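Local coordinates for protein Alpha/beta hydrolase (PDB 6KMO) that probably hydrolyses carboxylic ester bonds, acting as a bacterial esterase or lipase with the alpha/beta hydrolase fold, at residues F105-W110 against S180-V186; Y203-P209 against F266-Q272; R280-E284 against T298-Y302. The protein carries 2 engineered substitutions. Residue numbers count along the deposited sequence, not the author numbering.

How the contacts relate
The three contacts illustrate how an alpha/beta hydrolase builds outward from its probable nucleophile to the edge of its own sheet, where the second subunit takes over. Contact 1, with the presumed nucleophile Ser180, is the innermost. Contact 2 lies about 12 Å from it between centres and touches it: Ser180 N is 2.8 Å from Leu207 O, a probable hydrogen bond, and Trp208 packs against Ser180. Contact 3 is about 10 Å from contact 2 between centres and shares its sheet, with Ile271 N 2.9 Å from Thr298 O and Ile271 O 2.9 Å from Thr300 N. Contacts 1 and 3, about 16 Å apart between centres, do not touch.

Contact 1. Residues F105-W110 against S180-V186; sequences FHGGGW and SVGGNMV
The glycine-rich loop Phe105-Trp110 leaves a strand and packs against the first turn of a helix, with positive phi at Gly108, Gly109 and Trp110; Phe105 CA and Gly182 CA, the nearest pair, are 4.4 Å apart. Ser180 (phi 70°, psi -121°, strained) puts CB 4.3 Å from Gly107 CA. Val181, rotamer m, sets CG1 over the six-membered ring of Trp110, 3.4 Å from the centroid, a CH-pi contact, with CG2 3.6 Å from Gly109 N. Gly182 brings its CA to 3.1 Å from Phe105 O in a CA-H...O contact where a CB would clash. A water lies 2.8 Å from Asn184 OD1, 2.9 Å from Trp110 NE1 and 3.0 Å from Val181 O; Asn184 ND2 bonds Ala253 O. Met185 (ttm) lays CG over the Phe105 ring, 4.1 Å from the centroid, SD making a Met-aromatic contact. Val186 CG2 is 3.8 Å from Phe105 CD2. The pairing is consistent with a GxSxG nucleophile elbow beside the HGGGW oxyanion-hole loop of hormone-sensitive-lipase-like esterases.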
# COMPACT_ATOMS: atom_id res chain seq x y z
N PHE A 105 -14.06 7.93 -12.05
CA PHE A 105 -15.27 8.41 -11.40
C PHE A 105 -14.84 9.28 -10.23
O PHE A 105 -14.25 8.80 -9.26
CB PHE A 105 -16.12 7.21 -10.96
CG PHE A 105 -16.42 6.24 -12.07
CD1 PHE A 105 -16.82 6.69 -13.32
CD2 PHE A 105 -16.32 4.89 -11.87
CE1 PHE A 105 -17.10 5.80 -14.34
CE2 PHE A 105 -16.59 3.99 -12.88
CZ PHE A 105 -16.98 4.46 -14.14
N HIS A 106 -15.14 10.57 -10.31
CA HIS A 106 -14.70 11.52 -9.30
C HIS A 106 -15.54 11.41 -8.03
O HIS A 106 -16.68 10.95 -8.04
CB HIS A 106 -14.70 12.94 -9.85
CG HIS A 106 -16.05 13.58 -9.99
ND1 HIS A 106 -16.69 14.16 -8.91
CD2 HIS A 106 -16.84 13.81 -11.06
CE1 HIS A 106 -17.83 14.70 -9.32
NE2 HIS A 106 -17.94 14.50 -10.62
N GLY A 107 -14.95 11.89 -6.94
CA GLY A 107 -15.63 12.00 -5.67
C GLY A 107 -16.15 13.39 -5.40
O GLY A 107 -16.14 14.28 -6.25
N GLY A 108 -16.62 13.58 -4.17
CA GLY A 108 -17.30 14.80 -3.79
C GLY A 108 -18.68 14.62 -3.21
O GLY A 108 -19.46 15.59 -3.17
N GLY A 109 -19.03 13.42 -2.76
CA GLY A 109 -20.31 13.25 -2.10
C GLY A 109 -21.50 13.43 -3.01
O GLY A 109 -22.60 13.75 -2.51
N TRP A 110 -21.32 13.25 -4.32
CA TRP A 110 -22.31 13.43 -5.38
C TRP A 110 -22.63 14.90 -5.62
O TRP A 110 -22.90 15.30 -6.76
CB TRP A 110 -23.56 12.59 -5.16
CG TRP A 110 -23.28 11.11 -5.10
CD1 TRP A 110 -22.93 10.29 -6.13
CD2 TRP A 110 -23.32 10.28 -3.93
NE1 TRP A 110 -22.74 9.01 -5.69
CE2 TRP A 110 -22.98 8.97 -4.34
CE3 TRP A 110 -23.59 10.51 -2.58
CZ2 TRP A 110 -22.94 7.90 -3.47
CZ3 TRP A 110 -23.56 9.45 -1.71
CH2 TRP A 110 -23.23 8.16 -2.15
N SER A 180 -13.68 7.91 -3.25
CA SER A 180 -14.79 8.30 -2.37
C SER A 180 -16.11 7.81 -2.96
O SER A 180 -16.26 6.60 -3.18
CB SER A 180 -14.74 9.80 -2.11
OG SER A 180 -13.42 10.21 -1.79
N VAL A 181 -17.07 8.69 -3.25
CA VAL A 181 -18.26 8.24 -3.97
C VAL A 181 -17.89 7.76 -5.37
O VAL A 181 -18.63 6.98 -5.96
CB VAL A 181 -19.42 9.25 -4.02
CG1 VAL A 181 -19.92 9.60 -2.62
CG2 VAL A 181 -19.10 10.48 -4.86
N GLY A 182 -16.76 8.22 -5.90
CA GLY A 182 -16.26 7.66 -7.14
C GLY A 182 -15.83 6.21 -7.00
O GLY A 182 -15.98 5.42 -7.93
N GLY A 183 -15.30 5.85 -5.83
CA GLY A 183 -15.03 4.44 -5.56
C GLY A 183 -16.30 3.62 -5.40
O GLY A 183 -16.36 2.46 -5.83
N ASN A 184 -17.33 4.21 -4.79
CA ASN A 184 -18.67 3.62 -4.81
C ASN A 184 -19.12 3.37 -6.23
O ASN A 184 -19.64 2.29 -6.55
CB ASN A 184 -19.60 4.61 -4.09
CG ASN A 184 -21.02 4.15 -4.02
OD1 ASN A 184 -21.82 4.44 -4.91
ND2 ASN A 184 -21.37 3.45 -2.95
N MET A 185 -18.91 4.36 -7.10
CA MET A 185 -19.32 4.28 -8.51
C MET A 185 -18.59 3.16 -9.24
O MET A 185 -19.17 2.49 -10.10
CB MET A 185 -19.12 5.66 -9.15
CG MET A 185 -19.80 5.86 -10.52
SD MET A 185 -19.84 7.64 -11.08
CE MET A 185 -21.07 8.29 -9.93
N VAL A 186 -17.31 2.92 -8.91
CA VAL A 186 -16.58 1.77 -9.45
C VAL A 186 -17.35 0.48 -9.17
O VAL A 186 -17.60 -0.33 -10.07
CB VAL A 186 -15.16 1.70 -8.84
CG1 VAL A 186 -14.53 0.32 -9.09
CG2 VAL A 186 -14.27 2.81 -9.39
O HOH W 1 -21.54 6.57 -6.77

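Contact 2. Residues Y203-P209 against F266-Q272; sequences YNVMLWP and FPETLIQ
Five backbone hydrogen bonds join two neighbouring parallel strands, Asn204 and Met206 bonding through both N and O, Trp208 through N: Asn204 N to Glu268 O (2.8 Å), Leu270 N to Asn204 O (2.8 Å), Met206 N to Leu270 O (2.8 Å), Gln272 N to Met206 O (3.0 Å) and Trp208 N to Gln272 O (2.7 Å). The axes approach to 4.7 Å at 9°, and the register pairs Asn204 with Thr269 through to Leu207 with Gln272. Asn204 ND2 (chi1 m) gives to Thr269 OG1 at 3.3 Å, and that hydroxyl gives to Pro267 O at 2.7 Å. A water joins Tyr203 OH to Thr269 O, 2.8 Å from each.

Such ladders form the parallel part of the mixed alpha/beta hydrolase sheet; here an excursion of 56 residues, with several helices and no strand, separates the two segments. Asn204, Met206 (mtp), Thr269 and Ile271 share one face, where Met206 and Ile271 also meet Phe286 of helix 280-292; Met206 CB is 4.1 Å from Ile271 CG1. Val205, Leu207, Leu270 (chi1 t, chi2 p) and Gln272 take the other, with Val205 CG1 4.2 Å from Leu270 CD2 and Tyr203 OH 3.4 Å from Leu270 CB. Gln272 OE1, bonded to Tyr309 OH, lies at the edge of the Trp208 ring, 3.7 Å from Trp208 CZ3. Trp208, at phi 39° and psi 61°, leaves the strand here and bonds Asp308 through NE1. At the opposite end, Phe266 CE2 sits 3.2 Å from Asn204 ND2.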
# COMPACT_ATOMS: atom_id res chain seq x y z
N TYR A 203 -9.63 -4.46 -13.96
CA TYR A 203 -9.20 -4.12 -12.61
C TYR A 203 -10.01 -2.95 -12.11
O TYR A 203 -10.32 -2.03 -12.87
CB TYR A 203 -7.71 -3.73 -12.61
CG TYR A 203 -6.98 -3.90 -11.30
CD1 TYR A 203 -6.89 -5.15 -10.72
CD2 TYR A 203 -6.33 -2.84 -10.68
CE1 TYR A 203 -6.20 -5.34 -9.52
CE2 TYR A 203 -5.64 -3.01 -9.49
CZ TYR A 203 -5.58 -4.26 -8.92
OH TYR A 203 -4.86 -4.44 -7.75
N ASN A 204 -10.32 -2.97 -10.82
CA ASN A 204 -10.95 -1.87 -10.11
C ASN A 204 -9.96 -1.29 -9.11
O ASN A 204 -9.30 -2.04 -8.39
CB ASN A 204 -12.13 -2.36 -9.28
CG ASN A 204 -13.28 -2.85 -10.10
OD1 ASN A 204 -13.50 -2.41 -11.23
ND2 ASN A 204 -14.06 -3.75 -9.52
N VAL A 205 -9.92 0.03 -9.01
CA VAL A 205 -9.20 0.71 -7.94
C VAL A 205 -10.20 1.60 -7.23
O VAL A 205 -10.68 2.60 -7.79
CB VAL A 205 -7.99 1.51 -8.43
CG1 VAL A 205 -7.31 2.14 -7.22
CG2 VAL A 205 -7.01 0.65 -9.20
N MET A 206 -10.53 1.24 -6.00
CA MET A 206 -11.46 1.98 -5.16
C MET A 206 -10.64 2.74 -4.13
O MET A 206 -10.09 2.14 -3.19
CB MET A 206 -12.46 1.03 -4.49
CG MET A 206 -13.36 0.27 -5.46
SD MET A 206 -14.44 -1.10 -4.76
CE MET A 206 -15.54 -0.12 -3.69
N LEU A 207 -10.53 4.05 -4.31
CA LEU A 207 -9.69 4.90 -3.47
C LEU A 207 -10.58 5.48 -2.37
O LEU A 207 -11.51 6.24 -2.65
CB LEU A 207 -9.05 6.02 -4.28
CG LEU A 207 -8.11 5.55 -5.40
CD1 LEU A 207 -7.72 6.74 -6.26
CD2 LEU A 207 -6.90 4.86 -4.85
N TRP A 208 -10.30 5.08 -1.13
CA TRP A 208 -11.03 5.49 0.07
C TRP A 208 -12.54 5.58 -0.20
O TRP A 208 -13.16 6.65 -0.07
CB TRP A 208 -10.46 6.78 0.68
CG TRP A 208 -10.09 7.84 -0.30
CD1 TRP A 208 -10.87 8.89 -0.66
CD2 TRP A 208 -8.87 7.95 -1.07
NE1 TRP A 208 -10.24 9.64 -1.63
CE2 TRP A 208 -9.00 9.09 -1.87
CE3 TRP A 208 -7.70 7.20 -1.16
CZ2 TRP A 208 -8.01 9.49 -2.76
CZ3 TRP A 208 -6.71 7.61 -2.05
CH2 TRP A 208 -6.88 8.74 -2.83
N PRO A 209 -13.17 4.46 -0.57
CA PRO A 209 -14.53 4.48 -1.10
C PRO A 209 -15.61 4.59 -0.03
O PRO A 209 -15.44 4.18 1.13
CB PRO A 209 -14.65 3.11 -1.78
CG PRO A 209 -13.76 2.22 -0.92
CD PRO A 209 -12.57 3.11 -0.66
N PHE A 266 -16.98 -10.41 -9.27
CA PHE A 266 -16.56 -9.01 -9.30
C PHE A 266 -15.13 -8.94 -9.84
O PHE A 266 -14.33 -9.85 -9.62
CB PHE A 266 -16.57 -8.53 -7.84
CG PHE A 266 -16.62 -7.03 -7.61
CD1 PHE A 266 -17.82 -6.32 -7.65
CD2 PHE A 266 -15.48 -6.34 -7.22
CE1 PHE A 266 -17.86 -4.97 -7.35
CE2 PHE A 266 -15.52 -4.98 -6.91
CZ PHE A 266 -16.70 -4.30 -6.98
N PRO A 267 -14.77 -7.86 -10.54
CA PRO A 267 -13.40 -7.78 -11.07
C PRO A 267 -12.34 -7.75 -9.98
O PRO A 267 -12.60 -7.35 -8.84
CB PRO A 267 -13.40 -6.46 -11.87
CG PRO A 267 -14.86 -6.21 -12.20
CD PRO A 267 -15.63 -6.77 -11.02
N GLU A 268 -11.13 -8.14 -10.35
CA GLU A 268 -9.99 -7.98 -9.45
C GLU A 268 -9.92 -6.53 -8.99
O GLU A 268 -10.12 -5.61 -9.79
CB GLU A 268 -8.70 -8.39 -10.15
CG GLU A 268 -8.72 -9.85 -10.61
CD GLU A 268 -7.36 -10.49 -10.75
OE1 GLU A 268 -6.37 -10.03 -10.15
OE2 GLU A 268 -7.28 -11.50 -11.49
N THR A 269 -9.59 -6.33 -7.71
CA THR A 269 -9.78 -5.04 -7.08
C THR A 269 -8.64 -4.68 -6.14
O THR A 269 -8.10 -5.54 -5.43
CB THR A 269 -11.11 -5.06 -6.29
OG1 THR A 269 -12.20 -5.18 -7.20
CG2 THR A 269 -11.33 -3.81 -5.48
N LEU A 270 -8.30 -3.39 -6.14
CA LEU A 270 -7.45 -2.77 -5.13
C LEU A 270 -8.31 -1.76 -4.39
O LEU A 270 -8.96 -0.92 -5.03
CB LEU A 270 -6.27 -2.05 -5.78
CG LEU A 270 -5.45 -1.16 -4.83
CD1 LEU A 270 -4.75 -1.97 -3.75
CD2 LEU A 270 -4.41 -0.39 -5.62
N ILE A 271 -8.31 -1.81 -3.06
CA ILE A 271 -8.95 -0.80 -2.23
C ILE A 271 -7.87 -0.13 -1.40
O ILE A 271 -7.09 -0.81 -0.73
CB ILE A 271 -10.01 -1.42 -1.29
CG1 ILE A 271 -11.14 -2.03 -2.09
CG2 ILE A 271 -10.53 -0.36 -0.33
CD1 ILE A 271 -12.07 -2.94 -1.29
N GLN A 272 -7.79 1.20 -1.46
CA GLN A 272 -6.98 1.96 -0.51
C GLN A 272 -7.89 2.59 0.52
O GLN A 272 -8.95 3.13 0.17
CB GLN A 272 -6.18 3.08 -1.18
CG GLN A 272 -5.20 2.60 -2.25
CD GLN A 272 -4.15 3.64 -2.61
OE1 GLN A 272 -4.26 4.82 -2.24
NE2 GLN A 272 -3.14 3.20 -3.35
O HOH W 2 -5.63 -6.63 -6.24

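Contact 3. Residues R280-E284 against T298-Y302; sequences RDEGE and TVTRY
One turn of helix, Arg280-Glu284, runs nearly antiparallel to the strand Thr298-Tyr302: their axes approach to 9.9 Å, with 160° between their N-to-C directions. The nearest CA pairs are Glu284 with Val299 (6.6 Å) and Arg280 with Arg301 (8.2 Å). These are the helix and second strand of the beta-alpha-beta unit 269-274, 280-292 and 297-302. Long side chains bridge the gap. Glu284 (chi1 m, chi2 t) and Arg301 (ttm) form a two-pronged salt bridge, Glu284 OE2 to Arg301 NE at 2.8 Å and Glu284 OE1 to Arg301 NH2 at 2.9 Å. Glu284 CG packs 4.0 Å from Val299 CG1. The guanidinium of Arg280 (ttp) lies flat on that of Arg301, centres 4.0 Å apart and planes at 11°; Arg280 NE is 3.3 Å from Arg301 NH2, two donors, not bonded. Arg280 NE and NH2 both reach Asp281 OD1 (2.9 and 3.0 Å) in a salt bridge. Glu284 OE1 also bonds Asn24 and Asn303 of the second subunit, whose strand pairs antiparallel with Thr300-Tyr302, carrying the sheet across the interface. This close stack of like charges, with Arg301 of the second subunit also near, is consistent with each charge being offset by a carboxylate, Asp281 or Glu284.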
# COMPACT_ATOMS: atom_id res chain seq x y z
N ARG A 280 -13.21 4.51 6.57
CA ARG A 280 -12.18 3.48 6.55
C ARG A 280 -12.77 2.09 6.76
O ARG A 280 -12.50 1.16 5.99
CB ARG A 280 -11.18 3.77 7.67
CG ARG A 280 -10.05 2.78 7.75
CD ARG A 280 -9.34 2.95 9.08
NE ARG A 280 -10.15 2.46 10.18
CZ ARG A 280 -9.92 2.72 11.46
NH1 ARG A 280 -8.94 3.53 11.83
NH2 ARG A 280 -10.68 2.16 12.39
N ASP A 281 -13.58 1.92 7.79
CA ASP A 281 -14.01 0.58 8.17
C ASP A 281 -14.91 -0.04 7.10
O ASP A 281 -14.76 -1.23 6.80
CB ASP A 281 -14.70 0.60 9.52
CG ASP A 281 -13.73 0.74 10.67
OD1 ASP A 281 -12.49 0.69 10.47
OD2 ASP A 281 -14.25 0.86 11.81
N GLU A 282 -15.81 0.74 6.50
CA GLU A 282 -16.68 0.17 5.47
C GLU A 282 -15.90 -0.19 4.22
O GLU A 282 -16.28 -1.12 3.49
CB GLU A 282 -17.84 1.11 5.16
CG GLU A 282 -17.50 2.35 4.34
CD GLU A 282 -18.57 3.40 4.45
OE1 GLU A 282 -18.84 3.81 5.59
OE2 GLU A 282 -19.13 3.81 3.40
N GLY A 283 -14.81 0.53 3.93
CA GLY A 283 -13.98 0.16 2.80
C GLY A 283 -13.24 -1.13 3.04
O GLY A 283 -13.22 -2.02 2.18
N GLU A 284 -12.64 -1.27 4.23
CA GLU A 284 -11.95 -2.52 4.57
C GLU A 284 -12.92 -3.69 4.67
O GLU A 284 -12.62 -4.79 4.20
CB GLU A 284 -11.14 -2.32 5.85
CG GLU A 284 -10.08 -1.24 5.66
CD GLU A 284 -9.16 -1.00 6.83
OE1 GLU A 284 -9.20 -1.73 7.85
OE2 GLU A 284 -8.34 -0.05 6.71
N THR A 298 -6.93 -6.77 -2.98
CA THR A 298 -5.89 -6.25 -2.10
C THR A 298 -6.47 -5.05 -1.37
O THR A 298 -7.09 -4.19 -2.01
CB THR A 298 -4.69 -5.79 -2.93
OG1 THR A 298 -4.15 -6.89 -3.67
CG2 THR A 298 -3.60 -5.22 -2.05
N VAL A 299 -6.29 -5.00 -0.05
CA VAL A 299 -6.75 -3.87 0.76
C VAL A 299 -5.54 -3.28 1.47
O VAL A 299 -4.88 -3.98 2.25
CB VAL A 299 -7.81 -4.29 1.78
CG1 VAL A 299 -8.24 -3.09 2.61
CG2 VAL A 299 -9.04 -4.90 1.07
N THR A 300 -5.25 -2.01 1.20
CA THR A 300 -4.11 -1.32 1.77
C THR A 300 -4.60 -0.11 2.55
O THR A 300 -5.23 0.79 1.98
CB THR A 300 -3.14 -0.81 0.70
OG1 THR A 300 -2.86 -1.84 -0.25
CG2 THR A 300 -1.83 -0.34 1.31
N ARG A 301 -4.30 -0.08 3.84
CA ARG A 301 -4.56 1.09 4.68
C ARG A 301 -3.30 1.94 4.75
O ARG A 301 -2.23 1.44 5.09
CB ARG A 301 -4.94 0.64 6.09
CG ARG A 301 -5.20 1.79 7.06
CD ARG A 301 -5.28 1.32 8.50
NE ARG A 301 -6.51 0.61 8.77
CZ ARG A 301 -7.01 0.39 9.97
NH1 ARG A 301 -6.35 0.79 11.04
NH2 ARG A 301 -8.17 -0.24 10.10
N TYR A 302 -3.43 3.22 4.42
CA TYR A 302 -2.33 4.17 4.50
C TYR A 302 -2.43 4.93 5.82
O TYR A 302 -3.41 5.65 6.06
CB TYR A 302 -2.30 5.10 3.27
CG TYR A 302 -1.83 4.37 2.03
CD1 TYR A 302 -2.70 3.57 1.31
CD2 TYR A 302 -0.51 4.42 1.62
CE1 TYR A 302 -2.27 2.86 0.20
CE2 TYR A 302 -0.07 3.72 0.50
CZ TYR A 302 -0.97 2.94 -0.20
OH TYR A 302 -0.58 2.21 -1.31